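Local coordinates for endosialidase (Enterobacteria phage phi92, PDB 4HIZ), which cleaves polysialic acid, most likely as the phage's capsule-degrading enzyme, hydrolysing internal alpha-2,8- and alpha-2,9-linkages of the sialic acid polymer, at residues Tyr139-Cys148 / Ala160-Met170; Arg364-Leu375 / Tyr387-Asn398. One frame throughout, in Å; residues are numbered along the deposited sequence.

Contact 1 (Tyr139-Cys148 / Ala160-Met170); sequences YTADKVNYHC and AVIETRYLSNM. With FRU (beta-D-fructofuranose), chain G; EDO (1,2-ethanediol), chain P.
His-147 and Glu-163 are cross-strand neighbours on two antiparallel strands, and their side chains lie side by side, pointing the same way. ND1 of His-147 donates to OE1 of Glu-163 over 2.8 Å, in a bent bond (138°) that arrives on the anti side but well out of the carboxylate plane. The same oxygen is gripped a second time: NH2 of Arg-165 reaches it at 2.8 Å from the opposite face of the carboxylate, forming a salt bridge. Thr-292 OG1 is hydrogen-bonded to the other oxygen, OE2, so both carboxylate oxygens are held. CD of Arg-165 lies over one face of the His-147 ring, 3.7 Å from its centroid, in a CH-pi contact; from there a bend at chi3 (67°) turns the guanidinium so that NE and NH1 both close side-on upon the carbonyl oxygen of Met-170. At the ring's far edge, NE2 of His-147 is hydrogen-bonded to an ethanediol.

The strands form a hairpin at the edge of one four-stranded antiparallel blade of the catalytic beta-propeller. Asn-145 and Arg-165 make a hydrogen-bonded pair, and Leu-167 N extends the pairing to Lys-143 O at 3.0 Å, just past the short helix.

On the reverse face of the sheet, Tyr-146 belongs to a glycan pocket; its OH lies 2.6 Å from O4 of the bound fructose, which Asp-138 and Glu-176 also hold. CG2 of Ile-162 presses on CD1 of this tyrosine, and the ring of Trp-178 meets it edge-to-face. Further along, CG2 of Thr-164 packs against CB of Val-144, whose CG1 touches Tyr-166 CD1 at 3.7 Å. Near the helix, CD1 of Leu-167 sits over a face of Tyr-139, 4.0 Å from the ring centroid, and the phenol OH of that tyrosine is bound by Asn-111.

Contact 2 (Arg364-Leu375 / Tyr387-Asn398); sequences RGTSTSAAGSTL and YLRFPNNVHHTN. With NA (sodium ion), chain B.
Gly-365 and Gly-372 pass close to loop residues 393-396: the carbonyl oxygen of Val-394 lies 3.2 Å from Gly-372 CA in a CA-H...O contact, and Gly-365 CA meets the same oxygen. In this tight part Val-394 O accepts from Ser-373 N, and His-396 N gives a nearly straight bond (172°) to Gly-365 O. A bridging water joins Gly-365 N, Ser-373 OG and Thr-397 O. The His-395 ring lies flat against Thr-368, whose CA stands 3.6 Å from the ring centroid, and ND1 of the same histidine fixes the ring's rotation by donating to Asn-393 O.

Toward solvent the packing gives way to polar grips on a loop. ND2 of Asn-393 reaches Thr-368 O at 3.0 Å from above the carbonyl plane. Arg-389, bent at chi2 and chi3 (83° and 69°), curls back to lay its guanidinium under Ala-371 CB and, in its own plane, bonds NH1 to Gly-372 O at 2.9 Å. At the outer rim a sodium ion is bound by OG of Ser-367, with two waters.

The loops close the end of a propeller blade: Leu-375 pairs with Leu-388 between strands 374-378 and 386-389, Phe-390 packs on Ile-410 of strand 407-413, and helix 341-344 flanks Arg-389 through Tyr-343.

Overall arrangement
Both contacts lie in the catalytic beta-propeller of one chain, and all of contact 1 precedes contact 2 in sequence. Their centres are 29 Å apart and their nearest atoms about 10 Å, without touching. Each is built on a different four-stranded antiparallel sheet, 144-154 to 272-275 for contact 1 and 347-355 to 386-389 for contact 2, with the sheet that starts at strand 291-297 coming between them in sequence. Contact 1 pairs the first two strands of its sheet; contact 2 pairs the last two and also takes in the end of strand 358-365. Contact 1, nearer the centre of the chain, contributes to a glycan pocket, whereas contact 2 lies farther out and organises loops at a blade end.

Contact 1 (Tyr139-Cys148 / Ala160-Met170)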
loop_
_atom_site.group_PDB
_atom_site.type_symbol
_atom_site.label_atom_id
_atom_site.label_comp_id
_atom_site.label_asym_id
_atom_site.label_seq_id
_atom_site.Cartn_x
_atom_site.Cartn_y
_atom_site.Cartn_z
ATOM N N TYR A 139 15.981 -27.232 -2.902
ATOM C CA TYR A 139 15.058 -27.229 -1.767
ATOM C C TYR A 139 14.227 -28.504 -1.694
ATOM O O TYR A 139 14.104 -29.122 -0.623
ATOM C CB TYR A 139 14.116 -26.035 -1.961
ATOM C CG TYR A 139 13.151 -25.733 -0.812
ATOM C CD1 TYR A 139 13.547 -24.909 0.229
ATOM C CD2 TYR A 139 11.851 -26.258 -0.795
ATOM C CE1 TYR A 139 12.701 -24.606 1.278
ATOM C CE2 TYR A 139 10.951 -25.947 0.261
ATOM C CZ TYR A 139 11.383 -25.120 1.293
ATOM O OH TYR A 139 10.556 -24.777 2.335
ATOM N N THR A 140 13.665 -28.911 -2.832
ATOM C CA THR A 140 12.848 -30.119 -2.846
ATOM C C THR A 140 13.671 -31.418 -2.873
ATOM O O THR A 140 13.432 -32.356 -2.081
ATOM C CB THR A 140 11.861 -30.092 -4.008
ATOM O OG1 THR A 140 10.985 -28.976 -3.828
ATOM C CG2 THR A 140 11.038 -31.373 -4.024
ATOM N N ALA A 141 14.665 -31.475 -3.752
ATOM C CA ALA A 141 15.467 -32.705 -3.898
ATOM C C ALA A 141 16.284 -33.058 -2.652
ATOM O O ALA A 141 16.378 -34.237 -2.262
ATOM C CB ALA A 141 16.399 -32.587 -5.100
ATOM N N ASP A 142 16.894 -32.048 -2.044
ATOM C CA ASP A 142 17.809 -32.248 -0.926
ATOM C C ASP A 142 17.275 -31.783 0.417
ATOM O O ASP A 142 17.901 -32.023 1.452
ATOM C CB ASP A 142 19.154 -31.570 -1.205
ATOM C CG ASP A 142 19.944 -32.272 -2.306
ATOM O OD1 ASP A 142 19.540 -33.383 -2.725
ATOM O OD2 ASP A 142 20.985 -31.726 -2.742
ATOM N N LYS A 143 16.134 -31.093 0.398
ATOM C CA LYS A 143 15.461 -30.715 1.636
ATOM C C LYS A 143 16.336 -29.781 2.472
ATOM O O LYS A 143 16.506 -29.967 3.677
ATOM C CB LYS A 143 15.020 -31.961 2.427
ATOM C CG LYS A 143 14.082 -32.871 1.652
ATOM C CD LYS A 143 13.648 -34.069 2.528
ATOM C CE LYS A 143 12.816 -35.082 1.747
ATOM N NZ LYS A 143 11.516 -34.511 1.300
ATOM N N VAL A 144 16.891 -28.769 1.809
ATOM C CA VAL A 144 17.740 -27.791 2.454
ATOM C C VAL A 144 17.342 -26.390 1.970
ATOM O O VAL A 144 16.671 -26.239 0.934
ATOM C CB VAL A 144 19.239 -27.961 2.074
ATOM C CG1 VAL A 144 19.771 -29.297 2.658
ATOM C CG2 VAL A 144 19.450 -27.919 0.546
ATOM N N ASN A 145 17.748 -25.376 2.717
ATOM C CA ASN A 145 17.539 -23.993 2.234
ATOM C C ASN A 145 18.575 -23.059 2.857
ATOM O O ASN A 145 19.302 -23.445 3.800
ATOM C CB ASN A 145 16.095 -23.517 2.526
ATOM C CG ASN A 145 15.726 -22.261 1.736
ATOM O OD1 ASN A 145 16.263 -21.991 0.654
ATOM N ND2 ASN A 145 14.798 -21.505 2.275
ATOM N N TYR A 146 18.625 -21.814 2.376
ATOM C CA TYR A 146 19.654 -20.887 2.820
ATOM C C TYR A 146 19.351 -20.226 4.179
ATOM O O TYR A 146 18.214 -20.302 4.668
ATOM C CB TYR A 146 19.844 -19.837 1.757
ATOM C CG TYR A 146 20.422 -20.326 0.454
ATOM C CD1 TYR A 146 21.672 -20.985 0.412
ATOM C CD2 TYR A 146 19.748 -20.095 -0.744
ATOM C CE1 TYR A 146 22.227 -21.384 -0.800
ATOM C CE2 TYR A 146 20.295 -20.492 -1.976
ATOM C CZ TYR A 146 21.537 -21.119 -1.995
ATOM O OH TYR A 146 22.075 -21.502 -3.209
ATOM N N HIS A 147 20.365 -19.579 4.765
ATOM C CA HIS A 147 20.267 -18.956 6.083
ATOM C C HIS A 147 21.511 -18.065 6.221
ATOM O O HIS A 147 22.558 -18.352 5.654
ATOM C CB HIS A 147 20.308 -20.098 7.126
ATOM C CG HIS A 147 20.205 -19.667 8.553
ATOM N ND1 HIS A 147 21.306 -19.385 9.342
ATOM C CD2 HIS A 147 19.123 -19.568 9.366
ATOM C CE1 HIS A 147 20.900 -19.092 10.566
ATOM N NE2 HIS A 147 19.579 -19.196 10.605
ATOM N N CYS A 148 21.402 -16.960 6.949
ATOM C CA CYS A 148 22.561 -16.102 7.114
ATOM C C CYS A 148 22.458 -15.278 8.370
ATOM O O CYS A 148 21.404 -14.641 8.611
ATOM C CB CYS A 148 22.675 -15.158 5.893
ATOM S SG CYS A 148 24.094 -13.992 5.955
ATOM N N ALA A 160 29.026 -12.204 2.520
ATOM C CA ALA A 160 28.044 -12.846 3.379
ATOM C C ALA A 160 28.416 -14.319 3.535
ATOM O O ALA A 160 28.856 -14.955 2.562
ATOM C CB ALA A 160 26.628 -12.712 2.776
ATOM N N VAL A 161 28.218 -14.884 4.728
ATOM C CA VAL A 161 28.359 -16.324 4.836
ATOM C C VAL A 161 26.947 -16.875 4.677
ATOM O O VAL A 161 26.112 -16.759 5.589
ATOM C CB VAL A 161 28.962 -16.796 6.181
ATOM C CG1 VAL A 161 29.074 -18.348 6.200
ATOM C CG2 VAL A 161 30.340 -16.162 6.376
ATOM N N ILE A 162 26.692 -17.425 3.495
ATOM C CA ILE A 162 25.392 -17.976 3.173
ATOM C C ILE A 162 25.431 -19.456 3.483
ATOM O O ILE A 162 26.198 -20.236 2.886
ATOM C CB ILE A 162 25.026 -17.752 1.701
ATOM C CG1 ILE A 162 24.939 -16.245 1.406
ATOM C CG2 ILE A 162 23.722 -18.472 1.384
ATOM C CD1 ILE A 162 23.903 -15.460 2.292
ATOM N N GLU A 163 24.651 -19.832 4.478
ATOM C CA GLU A 163 24.625 -21.196 4.980
ATOM C C GLU A 163 23.559 -22.007 4.272
ATOM O O GLU A 163 22.499 -21.480 3.920
ATOM C CB GLU A 163 24.284 -21.154 6.470
ATOM C CG GLU A 163 25.402 -20.523 7.334
ATOM C CD GLU A 163 25.053 -20.467 8.799
ATOM O OE1 GLU A 163 23.836 -20.587 9.150
ATOM O OE2 GLU A 163 25.990 -20.259 9.607
ATOM N N THR A 164 23.806 -23.309 4.128
ATOM C CA THR A 164 22.788 -24.233 3.641
ATOM C C THR A 164 22.419 -25.127 4.819
ATOM O O THR A 164 23.303 -25.804 5.386
ATOM C CB THR A 164 23.331 -25.092 2.481
ATOM O OG1 THR A 164 23.587 -24.270 1.350
ATOM C CG2 THR A 164 22.332 -26.161 2.064
ATOM N N ARG A 165 21.148 -25.123 5.225
ATOM C CA ARG A 165 20.733 -25.861 6.430
ATOM C C ARG A 165 19.599 -26.813 6.086
ATOM O O ARG A 165 18.796 -26.557 5.174
ATOM C CB ARG A 165 20.280 -24.886 7.547
ATOM C CG ARG A 165 21.355 -23.752 7.783
ATOM C CD ARG A 165 21.142 -22.964 9.109
ATOM N NE ARG A 165 21.381 -23.823 10.275
ATOM C CZ ARG A 165 22.419 -23.694 11.110
ATOM N NH1 ARG A 165 22.548 -24.540 12.138
ATOM N NH2 ARG A 165 23.306 -22.703 10.951
ATOM N N TYR A 166 19.504 -27.906 6.843
ATOM C CA TYR A 166 18.447 -28.879 6.606
ATOM C C TYR A 166 17.095 -28.376 7.099
ATOM O O TYR A 166 16.961 -27.854 8.206
ATOM C CB TYR A 166 18.812 -30.204 7.316
ATOM C CG TYR A 166 19.932 -30.952 6.629
ATOM C CD1 TYR A 166 19.687 -31.652 5.454
ATOM C CD2 TYR A 166 21.221 -30.991 7.170
ATOM C CE1 TYR A 166 20.692 -32.349 4.811
ATOM C CE2 TYR A 166 22.247 -31.708 6.530
ATOM C CZ TYR A 166 21.959 -32.367 5.352
ATOM O OH TYR A 166 22.914 -33.087 4.684
ATOM N N LEU A 167 16.077 -28.601 6.290
ATOM C CA LEU A 167 14.711 -28.283 6.715
ATOM C C LEU A 167 14.286 -29.091 7.950
ATOM O O LEU A 167 13.530 -28.594 8.799
ATOM C CB LEU A 167 13.748 -28.532 5.554
ATOM C CG LEU A 167 13.894 -27.553 4.376
ATOM C CD1 LEU A 167 13.254 -28.098 3.114
ATOM C CD2 LEU A 167 13.227 -26.248 4.752
ATOM N N SER A 168 14.778 -30.331 8.062
ATOM C CA SER A 168 14.245 -31.222 9.083
ATOM C C SER A 168 14.714 -30.824 10.488
ATOM O O SER A 168 13.927 -30.831 11.432
ATOM C CB SER A 168 14.653 -32.660 8.788
ATOM O OG SER A 168 16.054 -32.779 8.859
ATOM N N ASN A 169 15.982 -30.457 10.624
ATOM C CA ASN A 169 16.537 -30.266 11.946
ATOM C C ASN A 169 17.435 -29.057 12.093
ATOM O O ASN A 169 18.114 -28.913 13.110
ATOM C CB ASN A 169 17.315 -31.530 12.353
ATOM C CG ASN A 169 18.456 -31.843 11.394
ATOM O OD1 ASN A 169 18.915 -30.979 10.643
ATOM N ND2 ASN A 169 18.901 -33.092 11.396
ATOM N N MET A 170 17.453 -28.207 11.059
ATOM C CA MET A 170 18.219 -26.974 11.071
ATOM C C MET A 170 19.719 -27.154 11.157
ATOM O O MET A 170 20.427 -26.164 11.339
ATOM C CB MET A 170 17.747 -26.048 12.197
ATOM C CG MET A 170 16.593 -25.099 11.771
ATOM S SD MET A 170 17.173 -23.946 10.478
ATOM C CE MET A 170 18.148 -22.793 11.435
HETATM C C1 FRU G . 24.501 -26.347 -5.392
HETATM C C2 FRU G . 24.915 -24.960 -5.184
HETATM C C3 FRU G . 24.962 -24.309 -3.904
HETATM C C4 FRU G . 25.227 -22.894 -4.237
HETATM C C5 FRU G . 24.540 -22.766 -5.565
HETATM C C6 FRU G . 24.952 -21.572 -6.415
HETATM O O1 FRU G . 23.095 -26.193 -5.386
HETATM O O2 FRU G . 26.384 -25.206 -5.246
HETATM O O3 FRU G . 25.795 -24.900 -2.874
HETATM O O4 FRU G . 24.649 -22.019 -3.217
HETATM O O5 FRU G . 24.796 -24.003 -6.270
HETATM O O6 FRU G . 26.241 -21.771 -6.902
HETATM C C1 EDO P . 16.965 -18.586 12.502
HETATM O O1 EDO P . 18.036 -19.453 12.882
HETATM C C2 EDO P . 15.776 -19.455 12.147
HETATM O O2 EDO P . 15.647 -20.384 13.232
HETATM O O HOH W 1 15.765 -31.792 5.688
#

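Contact 2 (Arg364-Leu375 / Tyr387-Asn398)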
loop_
_atom_site.group_PDB
_atom_site.type_symbol
_atom_site.label_atom_id
_atom_site.label_comp_id
_atom_site.label_asym_id
_atom_site.label_seq_id
_atom_site.Cartn_x
_atom_site.Cartn_y
_atom_site.Cartn_z
ATOM N N ARG A 364 26.305 -14.419 23.731
ATOM C CA ARG A 364 24.978 -14.741 24.246
ATOM C C ARG A 364 25.102 -15.864 25.289
ATOM O O ARG A 364 25.732 -16.896 25.017
ATOM C CB ARG A 364 24.134 -15.303 23.107
ATOM C CG ARG A 364 22.777 -15.896 23.564
ATOM C CD ARG A 364 21.969 -16.235 22.321
ATOM N NE ARG A 364 20.843 -17.090 22.645
ATOM C CZ ARG A 364 19.895 -17.436 21.786
ATOM N NH1 ARG A 364 19.921 -16.994 20.536
ATOM N NH2 ARG A 364 18.898 -18.215 22.189
ATOM N N GLY A 365 24.473 -15.686 26.447
ATOM C CA GLY A 365 24.394 -16.757 27.455
ATOM C C GLY A 365 23.243 -17.691 27.087
ATOM O O GLY A 365 22.186 -17.217 26.612
ATOM N N THR A 366 23.395 -19.003 27.316
ATOM C CA THR A 366 22.344 -19.904 26.876
ATOM C C THR A 366 21.585 -20.540 28.029
ATOM O O THR A 366 20.663 -21.344 27.802
ATOM C CB THR A 366 22.872 -20.989 25.909
ATOM O OG1 THR A 366 23.891 -21.755 26.572
ATOM C CG2 THR A 366 23.467 -20.338 24.607
ATOM N N SER A 367 21.914 -20.148 29.257
ATOM C CA SER A 367 21.185 -20.673 30.422
ATOM C C SER A 367 20.883 -19.607 31.459
ATOM O O SER A 367 21.737 -18.806 31.824
ATOM C CB SER A 367 21.986 -21.812 31.071
ATOM O OG SER A 367 21.412 -22.238 32.308
ATOM N N THR A 368 19.668 -19.614 31.966
ATOM C CA THR A 368 19.351 -18.689 33.034
ATOM C C THR A 368 20.076 -19.071 34.350
ATOM O O THR A 368 20.218 -18.242 35.252
ATOM C CB THR A 368 17.833 -18.649 33.280
ATOM O OG1 THR A 368 17.526 -17.544 34.128
ATOM C CG2 THR A 368 17.383 -19.974 33.992
ATOM N N SER A 369 20.562 -20.307 34.443
ATOM C CA SER A 369 21.124 -20.781 35.706
ATOM C C SER A 369 22.629 -21.069 35.645
ATOM O O SER A 369 23.180 -21.847 36.450
ATOM C CB SER A 369 20.363 -22.019 36.164
ATOM O OG SER A 369 20.461 -23.055 35.191
ATOM N N ALA A 370 23.286 -20.457 34.680
ATOM C CA ALA A 370 24.735 -20.528 34.627
ATOM C C ALA A 370 25.249 -19.153 34.202
ATOM O O ALA A 370 24.502 -18.366 33.631
ATOM C CB ALA A 370 25.155 -21.595 33.643
ATOM N N ALA A 371 26.525 -18.880 34.485
ATOM C CA ALA A 371 27.147 -17.607 34.108
ATOM C C ALA A 371 26.863 -17.328 32.632
ATOM O O ALA A 371 26.963 -18.221 31.772
ATOM C CB ALA A 371 28.632 -17.642 34.391
ATOM N N GLY A 372 26.479 -16.084 32.343
ATOM C CA GLY A 372 25.922 -15.778 31.026
ATOM C C GLY A 372 26.850 -14.943 30.176
ATOM O O GLY A 372 28.068 -15.151 30.174
ATOM N N SER A 373 26.287 -13.966 29.464
ATOM C CA SER A 373 27.084 -13.155 28.526
ATOM C C SER A 373 28.372 -12.605 29.121
ATOM O O SER A 373 28.426 -12.185 30.301
ATOM C CB SER A 373 26.256 -11.944 28.081
ATOM O OG SER A 373 25.153 -12.390 27.318
ATOM N N THR A 374 29.378 -12.517 28.248
ATOM C CA THR A 374 30.712 -12.024 28.589
ATOM C C THR A 374 31.090 -10.991 27.549
ATOM O O THR A 374 30.734 -11.131 26.376
ATOM C CB THR A 374 31.721 -13.191 28.476
ATOM O OG1 THR A 374 31.334 -14.224 29.382
ATOM C CG2 THR A 374 33.152 -12.775 28.825
ATOM N N LEU A 375 31.790 -9.955 27.993
ATOM C CA LEU A 375 32.442 -8.991 27.115
ATOM C C LEU A 375 33.930 -9.317 27.083
ATOM O O LEU A 375 34.536 -9.581 28.123
ATOM C CB LEU A 375 32.228 -7.556 27.633
ATOM C CG LEU A 375 33.006 -6.411 26.958
ATOM C CD1 LEU A 375 32.616 -6.238 25.472
ATOM C CD2 LEU A 375 32.782 -5.089 27.720
ATOM N N TYR A 387 38.729 -10.896 29.526
ATOM C CA TYR A 387 37.302 -11.181 29.691
ATOM C C TYR A 387 36.686 -10.426 30.845
ATOM O O TYR A 387 37.339 -10.242 31.903
ATOM C CB TYR A 387 37.124 -12.672 30.020
ATOM C CG TYR A 387 37.722 -13.598 28.997
ATOM C CD1 TYR A 387 37.046 -13.874 27.814
ATOM C CD2 TYR A 387 38.967 -14.197 29.215
ATOM C CE1 TYR A 387 37.587 -14.742 26.856
ATOM C CE2 TYR A 387 39.520 -15.060 28.274
ATOM C CZ TYR A 387 38.823 -15.332 27.096
ATOM O OH TYR A 387 39.380 -16.195 26.167
ATOM N N LEU A 388 35.413 -10.058 30.664
ATOM C CA LEU A 388 34.602 -9.493 31.732
ATOM C C LEU A 388 33.219 -10.154 31.677
ATOM O O LEU A 388 32.453 -9.912 30.734
ATOM C CB LEU A 388 34.435 -7.979 31.526
ATOM C CG LEU A 388 35.660 -7.080 31.757
ATOM C CD1 LEU A 388 35.385 -5.667 31.247
ATOM C CD2 LEU A 388 36.002 -7.039 33.246
ATOM N N ARG A 389 32.893 -10.975 32.666
ATOM C CA ARG A 389 31.568 -11.583 32.702
ATOM C C ARG A 389 30.537 -10.541 33.131
ATOM O O ARG A 389 30.746 -9.825 34.114
ATOM C CB ARG A 389 31.579 -12.733 33.722
ATOM C CG ARG A 389 30.247 -13.483 33.822
ATOM C CD ARG A 389 30.125 -14.529 32.738
ATOM N NE ARG A 389 31.071 -15.641 32.934
ATOM C CZ ARG A 389 31.077 -16.734 32.185
ATOM N NH1 ARG A 389 30.226 -16.868 31.164
ATOM N NH2 ARG A 389 31.942 -17.719 32.451
ATOM N N PHE A 390 29.418 -10.437 32.419
ATOM C CA PHE A 390 28.319 -9.643 32.979
ATOM C C PHE A 390 27.749 -10.366 34.189
ATOM O O PHE A 390 27.612 -11.583 34.169
ATOM C CB PHE A 390 27.195 -9.408 31.959
ATOM C CG PHE A 390 27.532 -8.409 30.884
ATOM C CD1 PHE A 390 28.149 -8.828 29.705
ATOM C CD2 PHE A 390 27.191 -7.058 31.044
ATOM C CE1 PHE A 390 28.458 -7.925 28.702
ATOM C CE2 PHE A 390 27.490 -6.120 30.018
ATOM C CZ PHE A 390 28.102 -6.570 28.847
ATOM N N PRO A 391 27.431 -9.625 35.259
ATOM C CA PRO A 391 26.853 -10.302 36.426
ATOM C C PRO A 391 25.416 -10.765 36.105
ATOM O O PRO A 391 24.786 -10.299 35.133
ATOM C CB PRO A 391 26.825 -9.192 37.496
ATOM C CG PRO A 391 26.727 -7.928 36.711
ATOM C CD PRO A 391 27.578 -8.175 35.471
ATOM N N ASN A 392 24.934 -11.716 36.890
ATOM C CA ASN A 392 23.517 -12.072 36.879
ATOM C C ASN A 392 23.022 -12.873 35.658
ATOM O O ASN A 392 21.837 -12.813 35.334
ATOM C CB ASN A 392 22.632 -10.844 37.125
ATOM C CG ASN A 392 22.894 -10.200 38.479
ATOM O OD1 ASN A 392 23.092 -8.982 38.580
ATOM N ND2 ASN A 392 22.847 -10.999 39.521
ATOM N N ASN A 393 23.914 -13.649 35.031
ATOM C CA ASN A 393 23.530 -14.667 34.030
ATOM C C ASN A 393 22.692 -14.064 32.891
ATOM O O ASN A 393 21.540 -14.458 32.676
ATOM C CB ASN A 393 22.746 -15.842 34.671
ATOM C CG ASN A 393 23.492 -16.505 35.826
ATOM O OD1 ASN A 393 24.660 -16.201 36.103
ATOM N ND2 ASN A 393 22.816 -17.449 36.501
ATOM N N VAL A 394 23.250 -13.086 32.184
ATOM C CA VAL A 394 22.542 -12.500 31.037
ATOM C C VAL A 394 22.431 -13.614 29.988
ATOM O O VAL A 394 23.420 -14.270 29.653
ATOM C CB VAL A 394 23.288 -11.250 30.504
ATOM C CG1 VAL A 394 22.578 -10.644 29.276
ATOM C CG2 VAL A 394 23.423 -10.155 31.639
ATOM N N HIS A 395 21.217 -13.851 29.492
ATOM C CA HIS A 395 20.956 -15.023 28.667
ATOM C C HIS A 395 19.867 -14.779 27.610
ATOM O O HIS A 395 19.060 -13.835 27.722
ATOM C CB HIS A 395 20.594 -16.227 29.571
ATOM C CG HIS A 395 19.329 -16.022 30.343
ATOM N ND1 HIS A 395 19.256 -15.212 31.454
ATOM C CD2 HIS A 395 18.088 -16.531 30.164
ATOM C CE1 HIS A 395 18.017 -15.221 31.928
ATOM N NE2 HIS A 395 17.289 -16.015 31.160
ATOM N N HIS A 396 19.891 -15.620 26.580
ATOM C CA HIS A 396 18.872 -15.733 25.522
ATOM C C HIS A 396 18.945 -14.667 24.465
ATOM O O HIS A 396 18.191 -14.724 23.464
ATOM C CB HIS A 396 17.423 -15.769 26.064
ATOM C CG HIS A 396 17.077 -17.029 26.783
ATOM N ND1 HIS A 396 17.885 -18.152 26.793
ATOM C CD2 HIS A 396 15.980 -17.343 27.511
ATOM C CE1 HIS A 396 17.306 -19.099 27.520
ATOM N NE2 HIS A 396 16.149 -18.633 27.965
ATOM N N THR A 397 19.836 -13.703 24.680
ATOM C CA THR A 397 19.961 -12.598 23.716
ATOM C C THR A 397 21.402 -12.479 23.238
ATOM O O THR A 397 22.347 -12.581 24.043
ATOM C CB THR A 397 19.444 -11.247 24.318
ATOM O OG1 THR A 397 19.534 -10.210 23.330
ATOM C CG2 THR A 397 20.246 -10.788 25.535
ATOM N N ASN A 398 21.579 -12.234 21.938
ATOM C CA ASN A 398 22.873 -11.710 21.511
ATOM C C ASN A 398 22.987 -10.263 21.992
ATOM O O ASN A 398 21.976 -9.625 22.318
ATOM C CB ASN A 398 23.105 -11.843 19.989
ATOM C CG ASN A 398 22.170 -10.980 19.181
ATOM O OD1 ASN A 398 21.017 -10.884 19.519
ATOM N ND2 ASN A 398 22.644 -10.379 18.123
HETATM NA NA NA B . 22.457 -24.658 32.880
HETATM O O HOH W 2 19.702 -19.044 24.865
HETATM O O HOH W 3 22.624 -13.377 26.543
HETATM O O HOH W 4 22.674 -25.018 35.634
HETATM O O HOH W 5 26.869 -14.203 34.905
HETATM O O HOH W 6 26.161 -12.818 32.241
HETATM O O HOH W 7 24.452 -25.672 31.624
#